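Local coordinates for protein glutathione S-transferase (Rhodospirillum rubrum F11, PDB 4O7H) that probably catalyses the attack of the glutathione thiol on electrophilic substrates, at residues A12-R17 against R215-L220; L20-L25 against K195-F200; V91-A96 against L141-W146; R152-D157 against K188-L193. One frame throughout, in Å; residues are numbered along the deposited sequence. Where two conformers were deposited one is given.

Overall arrangement
Three of the four contacts lie inside the chain loop that interaction 1 closes between helix 11-22 and the C-terminal tail. Interactions 1 and 2 share that helix and join the thioredoxin-like N-terminal domain to parts of the chain that follow helix 161-175; their centres are 11 Å apart, and K195 NZ links them through the backbone oxygens of Y217 and D219. Interactions 3 and 4 belong to the helical domain, centres 10 Å apart, with I144 lying against both L154 and W190. F200 meets Y191, bringing interactions 2 and 4 together, whereas interactions 2 and 3 stay about 11 Å apart at their nearest atoms.

Interaction 1: residues A12-R17 against R215-L220; sequences AARKVR and RHYADL
The R14 guanidinium meets the Y217 hydroxyl at its edge in a buried contact: NH1 of R14 donates a hydrogen bond to Y217 OH at 2.9 Å. The bond is nearly straight, 165° at the hydrogen, and the hydroxyl lies close to the guanidinium plane. It ties helix 11-22 of the thioredoxin-like N-terminal domain to the C-terminal tail after helix 201-205. The two side chains arrive from opposite directions, with guanidinium and phenol ring turned 56° against each other. Reach is what makes the contact possible, since the nearest CA atoms, those of R14 and Y217, are 15.3 Å apart. The arginine chain runs extended from CG to NE, and the tyrosine ring swings out with CG anti to the backbone N (chi1 179°). Further bonds fix both ends: R14 NE reaches the carbonyl of G8 and NH1 also S171 OG, while Y217 OH is bonded to the carbonyl of L203. Replacing R14 by a leucine would probably leave the Y217 hydroxyl and the G8 carbonyl without this buried donor. Around the pair, helix 161-175 supplies C168 and L172 against R14, helix 201-205 brings L203, and strand 3-6 packs on A13 and V16.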
# COMPACT_ATOMS: atom_id res chain seq x y z
N ALA A 12 9.56 -3.88 3.21
CA ALA A 12 8.61 -4.93 2.98
C ALA A 12 9.23 -6.31 3.04
O ALA A 12 8.65 -7.26 3.54
CB ALA A 12 7.93 -4.73 1.63
N ALA A 13 10.41 -6.43 2.47
CA ALA A 13 11.11 -7.70 2.50
C ALA A 13 11.54 -8.06 3.91
O ALA A 13 11.40 -9.24 4.31
CB ALA A 13 12.29 -7.71 1.53
N ARG A 14 11.99 -7.07 4.68
CA ARG A 14 12.28 -7.33 6.08
C ARG A 14 11.06 -7.86 6.77
O ARG A 14 11.13 -8.84 7.54
CB ARG A 14 12.81 -6.08 6.77
CG ARG A 14 14.24 -5.66 6.38
CD ARG A 14 14.78 -4.50 7.25
NE ARG A 14 16.19 -4.33 6.91
CZ ARG A 14 17.17 -4.09 7.77
NH1 ARG A 14 16.93 -3.86 9.04
NH2 ARG A 14 18.42 -4.10 7.33
N LYS A 15 9.92 -7.21 6.55
CA LYS A 15 8.68 -7.66 7.17
C LYS A 15 8.34 -9.10 6.86
O LYS A 15 7.95 -9.87 7.74
CB LYS A 15 7.50 -6.74 6.82
CG LYS A 15 6.16 -7.45 7.05
CD LYS A 15 5.03 -6.52 7.14
CE LYS A 15 4.80 -5.80 5.88
NZ LYS A 15 3.59 -4.97 6.10
N VAL A 16 8.47 -9.52 5.60
CA VAL A 16 8.17 -10.88 5.25
C VAL A 16 9.14 -11.88 5.92
O VAL A 16 8.73 -12.92 6.41
CB VAL A 16 8.11 -11.05 3.72
CG1 VAL A 16 7.91 -12.51 3.34
CG2 VAL A 16 6.92 -10.27 3.11
N ARG A 17 10.42 -11.52 6.01
CA ARG A 17 11.36 -12.35 6.68
C ARG A 17 10.96 -12.56 8.15
O ARG A 17 11.01 -13.68 8.67
CB ARG A 17 12.79 -11.77 6.67
CG ARG A 17 13.41 -11.70 5.29
CD ARG A 17 14.86 -11.30 5.42
NE ARG A 17 15.67 -12.44 5.86
CZ ARG A 17 16.99 -12.36 6.03
NH1 ARG A 17 17.61 -11.20 5.85
NH2 ARG A 17 17.70 -13.45 6.32
N ARG A 215 26.78 1.47 16.40
CA ARG A 215 27.27 0.51 17.36
C ARG A 215 26.16 -0.12 18.21
O ARG A 215 26.30 -1.24 18.65
CB ARG A 215 28.35 1.16 18.25
CG ARG A 215 27.92 2.28 19.19
CD ARG A 215 29.14 2.90 19.90
NE ARG A 215 29.83 1.90 20.70
CZ ARG A 215 30.97 1.25 20.40
NH1 ARG A 215 31.69 1.48 19.34
NH2 ARG A 215 31.41 0.27 21.22
N HIS A 216 25.04 0.57 18.41
CA HIS A 216 23.93 0.05 19.22
C HIS A 216 22.93 -0.78 18.42
O HIS A 216 21.99 -1.36 18.96
CB HIS A 216 23.16 1.21 19.82
CG HIS A 216 22.36 1.96 18.80
ND1 HIS A 216 22.85 3.04 18.12
CD2 HIS A 216 21.09 1.78 18.36
CE1 HIS A 216 21.94 3.49 17.29
NE2 HIS A 216 20.86 2.73 17.40
N TYR A 217 23.09 -0.80 17.10
CA TYR A 217 22.08 -1.43 16.22
C TYR A 217 21.75 -2.86 16.60
O TYR A 217 20.57 -3.25 16.67
CB TYR A 217 22.57 -1.33 14.75
CG TYR A 217 21.64 -1.96 13.76
CD1 TYR A 217 20.44 -1.35 13.39
CD2 TYR A 217 21.92 -3.20 13.25
CE1 TYR A 217 19.59 -1.94 12.48
CE2 TYR A 217 21.10 -3.78 12.33
CZ TYR A 217 19.95 -3.16 11.95
OH TYR A 217 19.05 -3.80 11.09
N ALA A 218 22.76 -3.69 16.86
CA ALA A 218 22.53 -5.07 17.25
C ALA A 218 22.51 -5.28 18.76
O ALA A 218 22.53 -6.40 19.22
CB ALA A 218 23.57 -5.97 16.57
N ASP A 219 22.50 -4.22 19.54
CA ASP A 219 22.45 -4.34 21.00
C ASP A 219 21.01 -4.55 21.49
O ASP A 219 20.19 -3.64 21.38
CB ASP A 219 23.02 -3.08 21.63
CG ASP A 219 23.22 -3.19 23.13
OD1 ASP A 219 22.91 -4.25 23.71
OD2 ASP A 219 23.65 -2.17 23.75
N LEU A 220 20.73 -5.70 22.09
CA LEU A 220 19.40 -5.95 22.61
C LEU A 220 19.11 -5.04 23.80
O LEU A 220 17.94 -4.70 24.10
CB LEU A 220 19.24 -7.43 22.94
CG LEU A 220 19.45 -8.43 21.83
CD1 LEU A 220 18.93 -9.82 22.25
CD2 LEU A 220 18.70 -8.01 20.57

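Interaction 2: residues L20-L25 against K195-F200; sequences LAEKRL and KSRPSF
E22, at the end of helix 11-22, is gripped by R197 and S199 from the loop that follows helix 185-195. R197 approaches side-on, with NE and NH2 each taking one carboxylate oxygen in a salt bridge. NH2 of R197 lies 2.9 Å from E22 OE1, and NE of R197 is equally close to E22 OE2, at 2.9 Å with 173° at the hydrogen. Both nitrogens come in on the syn side, NE well out of the carboxylate plane, and the two flat groups are 33° apart, so the fork is twisted. S199 OG donates to the anti lone pair of E22 OE2 over 2.7 Å, which leaves that oxygen with two protein donors. The hydroxyl gets there because chi1 of 57° sets OG between the backbone N and the carbonyl carbon. A water is a further donor to E22 OE2 and accepts from S199 N. Packing is tight beside it, where A21 CB touches S199 CB at 3.5 Å.

The looser side is marked by partly exposed R197 and exposed R24. Past the helix end in a Schellman motif, R24 turns its NH2 back to the carbonyl O of E22, 2.8 Å away. A carboxylate with two arginine nitrogens, a hydroxyl and a water directed at it is likely to remain ionised, and through it the thioredoxin-like domain is joined by charge to the C-terminal part of the chain.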
# COMPACT_ATOMS: atom_id res chain seq x y z
N LEU A 20 7.78 -14.86 8.24
CA LEU A 20 8.07 -16.24 7.97
C LEU A 20 8.62 -16.91 9.26
O LEU A 20 8.22 -18.03 9.63
CB LEU A 20 9.11 -16.31 6.85
CG LEU A 20 8.53 -16.07 5.44
CD1 LEU A 20 9.69 -15.82 4.48
CD2 LEU A 20 7.65 -17.22 4.97
N ALA A 21 9.53 -16.22 9.93
CA ALA A 21 10.14 -16.73 11.18
C ALA A 21 9.09 -16.84 12.31
O ALA A 21 9.08 -17.81 13.07
CB ALA A 21 11.32 -15.89 11.60
N GLU A 22 8.23 -15.84 12.45
CA GLU A 22 7.17 -15.86 13.45
C GLU A 22 6.25 -17.05 13.21
O GLU A 22 5.79 -17.69 14.18
CB GLU A 22 6.36 -14.58 13.41
CG GLU A 22 7.07 -13.39 14.05
CD GLU A 22 7.25 -13.48 15.55
OE1 GLU A 22 6.32 -14.02 16.21
OE2 GLU A 22 8.30 -13.02 16.06
N LYS A 23 6.05 -17.42 11.94
CA LYS A 23 5.18 -18.56 11.58
C LYS A 23 5.94 -19.89 11.57
O LYS A 23 5.39 -20.93 11.21
CB LYS A 23 4.48 -18.30 10.27
CG LYS A 23 3.41 -17.23 10.46
CD LYS A 23 2.57 -17.00 9.24
CE LYS A 23 1.39 -16.12 9.58
NZ LYS A 23 0.25 -16.84 10.17
N ARG A 24 7.20 -19.84 11.95
CA ARG A 24 8.05 -21.04 11.99
C ARG A 24 8.16 -21.73 10.62
O ARG A 24 8.14 -22.97 10.48
CB ARG A 24 7.54 -22.00 13.03
CG ARG A 24 8.06 -21.67 14.41
CD ARG A 24 7.55 -20.39 15.01
NE ARG A 24 7.96 -20.21 16.43
CZ ARG A 24 7.49 -19.25 17.22
NH1 ARG A 24 7.85 -19.16 18.51
NH2 ARG A 24 6.67 -18.34 16.72
N LEU A 25 8.25 -20.91 9.57
CA LEU A 25 8.35 -21.40 8.21
C LEU A 25 9.76 -21.29 7.74
O LEU A 25 10.33 -20.20 7.67
CB LEU A 25 7.41 -20.60 7.29
CG LEU A 25 5.96 -20.62 7.69
CD1 LEU A 25 5.17 -19.66 6.82
CD2 LEU A 25 5.43 -22.05 7.51
N LYS A 195 12.82 -6.30 18.75
CA LYS A 195 14.18 -6.60 18.22
C LYS A 195 14.85 -7.80 18.90
O LYS A 195 15.77 -8.40 18.31
CB LYS A 195 15.08 -5.37 18.25
CG LYS A 195 15.81 -5.15 19.53
CD LYS A 195 16.77 -3.92 19.48
CE LYS A 195 18.01 -4.02 18.61
NZ LYS A 195 18.89 -2.85 18.85
N SER A 196 14.36 -8.14 20.10
CA SER A 196 14.86 -9.25 20.91
C SER A 196 14.23 -10.60 20.58
O SER A 196 14.58 -11.61 21.17
CB SER A 196 14.62 -8.93 22.39
OG SER A 196 15.47 -7.88 22.85
N ARG A 197 13.25 -10.62 19.67
CA ARG A 197 12.62 -11.87 19.26
C ARG A 197 13.51 -12.59 18.26
O ARG A 197 14.18 -11.97 17.46
CB ARG A 197 11.23 -11.60 18.68
CG ARG A 197 10.29 -10.88 19.60
CD ARG A 197 8.95 -10.56 18.99
NE ARG A 197 8.12 -11.70 18.66
CZ ARG A 197 7.25 -12.28 19.47
NH1 ARG A 197 7.07 -11.81 20.70
NH2 ARG A 197 6.51 -13.31 19.02
N PRO A 198 13.51 -13.92 18.27
CA PRO A 198 14.36 -14.66 17.35
C PRO A 198 14.09 -14.34 15.89
O PRO A 198 14.99 -14.36 15.08
CB PRO A 198 14.09 -16.13 17.71
CG PRO A 198 13.52 -16.11 19.06
CD PRO A 198 12.93 -14.75 19.36
N SER A 199 12.83 -13.97 15.58
CA SER A 199 12.45 -13.66 14.18
C SER A 199 13.19 -12.44 13.70
O SER A 199 13.36 -12.25 12.49
CB SER A 199 10.97 -13.39 14.09
OG SER A 199 10.62 -12.34 14.97
N PHE A 200 13.63 -11.60 14.62
CA PHE A 200 14.33 -10.36 14.21
C PHE A 200 15.83 -10.53 14.00
O PHE A 200 16.51 -9.63 13.49
CB PHE A 200 14.10 -9.26 15.25
CG PHE A 200 13.78 -7.89 14.65
CD1 PHE A 200 12.53 -7.64 14.11
CD2 PHE A 200 14.73 -6.88 14.65
CE1 PHE A 200 12.24 -6.40 13.57
CE2 PHE A 200 14.45 -5.62 14.10
CZ PHE A 200 13.19 -5.39 13.59
O HOH W 1 10.22 -14.88 17.16

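Interaction 3: residues V91-A96 against L141-W146; sequences VRRLVA and LRYISW
R93 and Y143 both leave their helices with CG anti to the backbone N, R93 at chi1 -179°, and are thereby aimed at one another from opposite directions. The arginine then bends at chi3, which turns its guanidinium end-on to the phenol oxygen. Both terminal nitrogens hold that one atom: NH2 of R93 stands 2.9 Å from Y143 OH, and NH1 of R93 is a little farther from Y143 OH, at 3.1 Å. Sharing a single acceptor costs straightness: both bonds are well bent, the one from NH2 to 146° at the hydrogen. The hydroxyl stays near the guanidinium plane, while the phenol ring is turned 65° from it. L94 backs the pair from the same helix: its CG lies 3.8 Å above one face of the R93 guanidinium, displaced toward the rim, and its CD2 reaches Y143 CE2 at 4.1 Å. R93 NH2 also forms a salt bridge with E90, which probably offsets the arginine's charge and helps fix its rotation.

The contact joins helices 85-119 and 127-150 of the all-helical domain, whose CA atoms at L94 and I144 are 10.2 Å apart, so long side chains do the bridging. W97 lies against the Y143 ring, and P46 of the second subunit packs on both R93 and Y143, placing the pair at the dimer interface. On the inner side, L94 rests on A162 of helix 161-175, and I144 packs on A187 of helix 185-195.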
# COMPACT_ATOMS: atom_id res chain seq x y z
N VAL A 91 -5.31 -3.92 12.83
CA VAL A 91 -3.98 -4.36 12.35
C VAL A 91 -3.70 -3.78 10.96
O VAL A 91 -2.61 -3.21 10.69
CB VAL A 91 -3.85 -5.89 12.32
CG1 VAL A 91 -2.52 -6.28 11.67
CG2 VAL A 91 -3.94 -6.46 13.72
N ARG A 92 -4.66 -3.95 10.06
CA ARG A 92 -4.48 -3.49 8.67
C ARG A 92 -4.37 -1.95 8.55
O ARG A 92 -3.56 -1.43 7.74
CB ARG A 92 -5.55 -4.08 7.75
CG ARG A 92 -5.43 -5.57 7.59
CD ARG A 92 -6.25 -6.06 6.44
NE ARG A 92 -6.24 -7.51 6.23
CZ ARG A 92 -7.19 -8.37 6.61
NH1 ARG A 92 -8.25 -7.98 7.31
NH2 ARG A 92 -7.08 -9.62 6.28
N ARG A 93 -5.13 -1.23 9.38
CA ARG A 93 -5.00 0.21 9.49
C ARG A 93 -3.58 0.60 9.82
O ARG A 93 -3.02 1.50 9.19
CB ARG A 93 -5.98 0.79 10.57
CG ARG A 93 -5.90 2.30 10.70
CD ARG A 93 -6.76 2.83 11.86
NE ARG A 93 -6.19 2.58 13.19
CZ ARG A 93 -5.22 3.32 13.71
NH1 ARG A 93 -4.69 4.32 13.00
NH2 ARG A 93 -4.76 3.04 14.91
N LEU A 94 -3.03 -0.06 10.83
CA LEU A 94 -1.69 0.29 11.30
C LEU A 94 -0.63 -0.16 10.31
O LEU A 94 0.38 0.54 10.09
CB LEU A 94 -1.46 -0.28 12.70
CG LEU A 94 -2.16 0.56 13.78
CD1 LEU A 94 -2.17 -0.23 15.07
CD2 LEU A 94 -1.49 1.91 13.96
N VAL A 95 -0.82 -1.33 9.69
CA VAL A 95 0.07 -1.72 8.57
C VAL A 95 0.12 -0.60 7.55
O VAL A 95 1.21 -0.21 7.09
CB VAL A 95 -0.36 -3.07 7.93
CG1 VAL A 95 0.38 -3.31 6.63
CG2 VAL A 95 -0.05 -4.17 8.91
N ALA A 96 -1.04 -0.10 7.13
CA ALA A 96 -1.07 1.01 6.18
C ALA A 96 -0.43 2.29 6.74
O ALA A 96 0.24 3.02 6.00
CB ALA A 96 -2.50 1.31 5.75
N LEU A 141 7.04 8.25 16.32
CA LEU A 141 7.41 7.71 17.61
C LEU A 141 6.47 8.13 18.73
O LEU A 141 6.20 7.32 19.59
CB LEU A 141 8.84 8.05 17.98
CG LEU A 141 9.86 7.30 17.12
CD1 LEU A 141 11.20 8.01 17.19
CD2 LEU A 141 10.00 5.83 17.51
N ARG A 142 5.96 9.36 18.69
CA ARG A 142 4.99 9.79 19.69
C ARG A 142 3.70 8.96 19.59
O ARG A 142 3.08 8.59 20.62
CB ARG A 142 4.64 11.30 19.56
CG ARG A 142 5.75 12.24 19.96
CD ARG A 142 5.22 13.66 20.28
NE ARG A 142 4.61 14.28 19.12
CZ ARG A 142 5.30 14.92 18.17
NH1 ARG A 142 6.62 15.02 18.26
NH2 ARG A 142 4.65 15.44 17.14
N TYR A 143 3.30 8.64 18.36
CA TYR A 143 2.11 7.83 18.16
C TYR A 143 2.28 6.41 18.65
O TYR A 143 1.42 5.84 19.27
CB TYR A 143 1.71 7.86 16.67
CG TYR A 143 0.40 7.24 16.36
CD1 TYR A 143 -0.71 7.47 17.16
CD2 TYR A 143 0.26 6.39 15.27
CE1 TYR A 143 -1.93 6.89 16.87
CE2 TYR A 143 -0.95 5.82 14.96
CZ TYR A 143 -2.05 6.07 15.76
OH TYR A 143 -3.25 5.49 15.52
N ILE A 144 3.42 5.81 18.33
CA ILE A 144 3.74 4.50 18.86
C ILE A 144 3.70 4.48 20.37
O ILE A 144 3.13 3.59 20.99
CB ILE A 144 5.12 4.04 18.32
CG1 ILE A 144 5.05 3.76 16.82
CG2 ILE A 144 5.62 2.84 19.10
CD1 ILE A 144 6.37 3.48 16.18
N SER A 145 4.33 5.50 20.97
CA SER A 145 4.35 5.59 22.42
C SER A 145 2.92 5.66 23.00
O SER A 145 2.62 4.99 23.98
CB SER A 145 5.12 6.80 22.89
OG SER A 145 6.52 6.69 22.57
N TRP A 146 2.07 6.43 22.36
CA TRP A 146 0.63 6.53 22.75
C TRP A 146 -0.10 5.19 22.67
O TRP A 146 -0.74 4.72 23.65
CB TRP A 146 -0.07 7.59 21.88
CG TRP A 146 -1.48 7.80 22.27
CD1 TRP A 146 -2.57 7.18 21.75
CD2 TRP A 146 -1.96 8.64 23.34
NE1 TRP A 146 -3.71 7.59 22.43
CE2 TRP A 146 -3.36 8.50 23.38
CE3 TRP A 146 -1.33 9.50 24.23
CZ2 TRP A 146 -4.17 9.18 24.33
CZ3 TRP A 146 -2.16 10.20 25.19
CH2 TRP A 146 -3.53 10.01 25.20

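Interaction 4: residues R152-D157 against K188-L193; sequences RWLAGD and KEWYAL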
# COMPACT_ATOMS: atom_id res chain seq x y z
N ARG A 152 -1.05 -3.80 24.80
CA ARG A 152 0.04 -4.72 25.00
C ARG A 152 1.03 -4.63 23.83
O ARG A 152 2.24 -4.58 24.03
CB ARG A 152 -0.54 -6.12 25.11
CG ARG A 152 0.45 -7.19 25.49
CD ARG A 152 -0.27 -8.52 25.44
NE ARG A 152 0.50 -9.60 26.03
CZ ARG A 152 1.01 -9.54 27.25
NH1 ARG A 152 0.85 -8.43 27.96
NH2 ARG A 152 1.69 -10.55 27.74
N TRP A 153 0.48 -4.59 22.63
CA TRP A 153 1.26 -4.51 21.39
C TRP A 153 0.56 -3.43 20.54
O TRP A 153 -0.50 -2.92 20.91
CB TRP A 153 1.28 -5.86 20.68
CG TRP A 153 2.05 -6.90 21.38
CD1 TRP A 153 1.53 -7.92 22.15
CD2 TRP A 153 3.46 -7.08 21.40
NE1 TRP A 153 2.55 -8.70 22.65
CE2 TRP A 153 3.74 -8.22 22.21
CE3 TRP A 153 4.53 -6.38 20.85
CZ2 TRP A 153 5.05 -8.67 22.45
CZ3 TRP A 153 5.81 -6.82 21.09
CH2 TRP A 153 6.06 -7.95 21.90
N LEU A 154 1.09 -3.06 19.38
CA LEU A 154 0.56 -1.83 18.72
C LEU A 154 -0.91 -1.89 18.33
O LEU A 154 -1.60 -0.89 18.37
CB LEU A 154 1.29 -1.50 17.42
CG LEU A 154 2.71 -0.99 17.49
CD1 LEU A 154 3.15 -0.62 16.06
CD2 LEU A 154 2.79 0.23 18.38
N ALA A 155 -1.39 -3.07 17.97
CA ALA A 155 -2.76 -3.26 17.50
C ALA A 155 -3.66 -3.90 18.52
O ALA A 155 -4.85 -4.13 18.22
CB ALA A 155 -2.80 -4.08 16.21
N GLY A 156 -3.14 -4.20 19.69
CA GLY A 156 -3.92 -4.83 20.78
C GLY A 156 -3.16 -5.89 21.55
O GLY A 156 -2.00 -5.73 21.90
N ASP A 157 -3.86 -7.00 21.87
CA ASP A 157 -3.39 -7.95 22.86
C ASP A 157 -2.30 -8.92 22.39
O ASP A 157 -1.65 -9.57 23.20
CB ASP A 157 -4.59 -8.77 23.37
N LYS A 188 10.83 3.27 22.44
CA LYS A 188 12.09 2.56 22.56
C LYS A 188 11.95 1.20 23.24
O LYS A 188 12.51 0.16 22.78
CB LYS A 188 13.08 3.43 23.34
CG LYS A 188 14.47 2.83 23.36
CD LYS A 188 15.43 3.58 24.27
CE LYS A 188 16.65 2.70 24.49
NZ LYS A 188 17.64 3.31 25.43
N GLU A 189 11.21 1.17 24.33
CA GLU A 189 10.99 -0.09 25.04
C GLU A 189 10.26 -1.11 24.20
O GLU A 189 10.57 -2.27 24.26
CB GLU A 189 10.29 0.14 26.38
CG GLU A 189 11.27 0.68 27.43
CD GLU A 189 12.68 0.04 27.34
OE1 GLU A 189 12.83 -1.21 27.58
OE2 GLU A 189 13.67 0.77 26.97
N TRP A 190 9.25 -0.67 23.45
CA TRP A 190 8.51 -1.54 22.56
C TRP A 190 9.43 -2.11 21.48
O TRP A 190 9.41 -3.31 21.19
CB TRP A 190 7.30 -0.80 21.97
CG TRP A 190 6.82 -1.46 20.65
CD1 TRP A 190 5.97 -2.47 20.51
CD2 TRP A 190 7.20 -1.08 19.32
NE1 TRP A 190 5.76 -2.77 19.19
CE2 TRP A 190 6.54 -1.93 18.44
CE3 TRP A 190 8.06 -0.12 18.82
CZ2 TRP A 190 6.74 -1.86 17.06
CZ3 TRP A 190 8.29 -0.05 17.48
CH2 TRP A 190 7.62 -0.91 16.60
N TYR A 191 10.28 -1.26 20.91
CA TYR A 191 11.19 -1.73 19.86
C TYR A 191 12.18 -2.73 20.42
O TYR A 191 12.52 -3.69 19.79
CB TYR A 191 11.90 -0.58 19.16
CG TYR A 191 12.81 -1.00 18.01
CD1 TYR A 191 12.28 -1.36 16.79
CD2 TYR A 191 14.15 -1.11 18.19
CE1 TYR A 191 13.10 -1.75 15.75
CE2 TYR A 191 14.98 -1.48 17.16
CZ TYR A 191 14.45 -1.80 15.93
OH TYR A 191 15.30 -2.20 14.89
N ALA A 192 12.66 -2.49 21.63
CA ALA A 192 13.56 -3.46 22.26
C ALA A 192 12.94 -4.82 22.42
O ALA A 192 13.63 -5.82 22.28
CB ALA A 192 13.99 -2.90 23.62
N LEU A 193 11.64 -4.85 22.73
CA LEU A 193 10.94 -6.11 22.80
C LEU A 193 10.84 -6.80 21.46
O LEU A 193 11.14 -8.02 21.35
CB LEU A 193 9.56 -5.95 23.37
CG LEU A 193 9.41 -5.63 24.84
CD1 LEU A 193 7.91 -5.43 25.08
CD2 LEU A 193 9.95 -6.78 25.65
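W190 packs against W153 and L154 inside the helical C-terminal domain of the glutathione S-transferase fold, where helix 185-195 meets the loop before helix 161-175. That loop makes a type I beta turn from W153 to G156, closed by G156 N to W153 O and by W153 N to G156 O.

From CB, which points at the loop, the W190 side chain runs to an indole set with CG anti to the backbone N (chi1 158°). Its CD1 comes first to W153, lying 4.2 Å from W153 CE3. NE1 of W190, near the edge of the W153 ring, packs on L154 CG at 3.9 Å, yet its hydrogen bond goes to the D163 carboxylate. CE2 sits against L154 CG, and CZ2 of W190 meets L154 CD1, again at 3.9 Å. Farther round the six-membered ring, W190 CE3 packs on I144 of helix 127-150. Over one face of the indole lies L154 CD2, displaced toward the rim, the leucine crossing at about a right angle.

With an alanine here, the indole surface under L154 would be lost, a gap would probably open beside W153, and D163 would probably lose one of its N-H donors. D163 OD1 also receives L154 N, so one oxygen ties helix and loop together. The W153 ring also reaches L193, one turn beyond W190, with W153 CH2 4.3 Å from L193 CB.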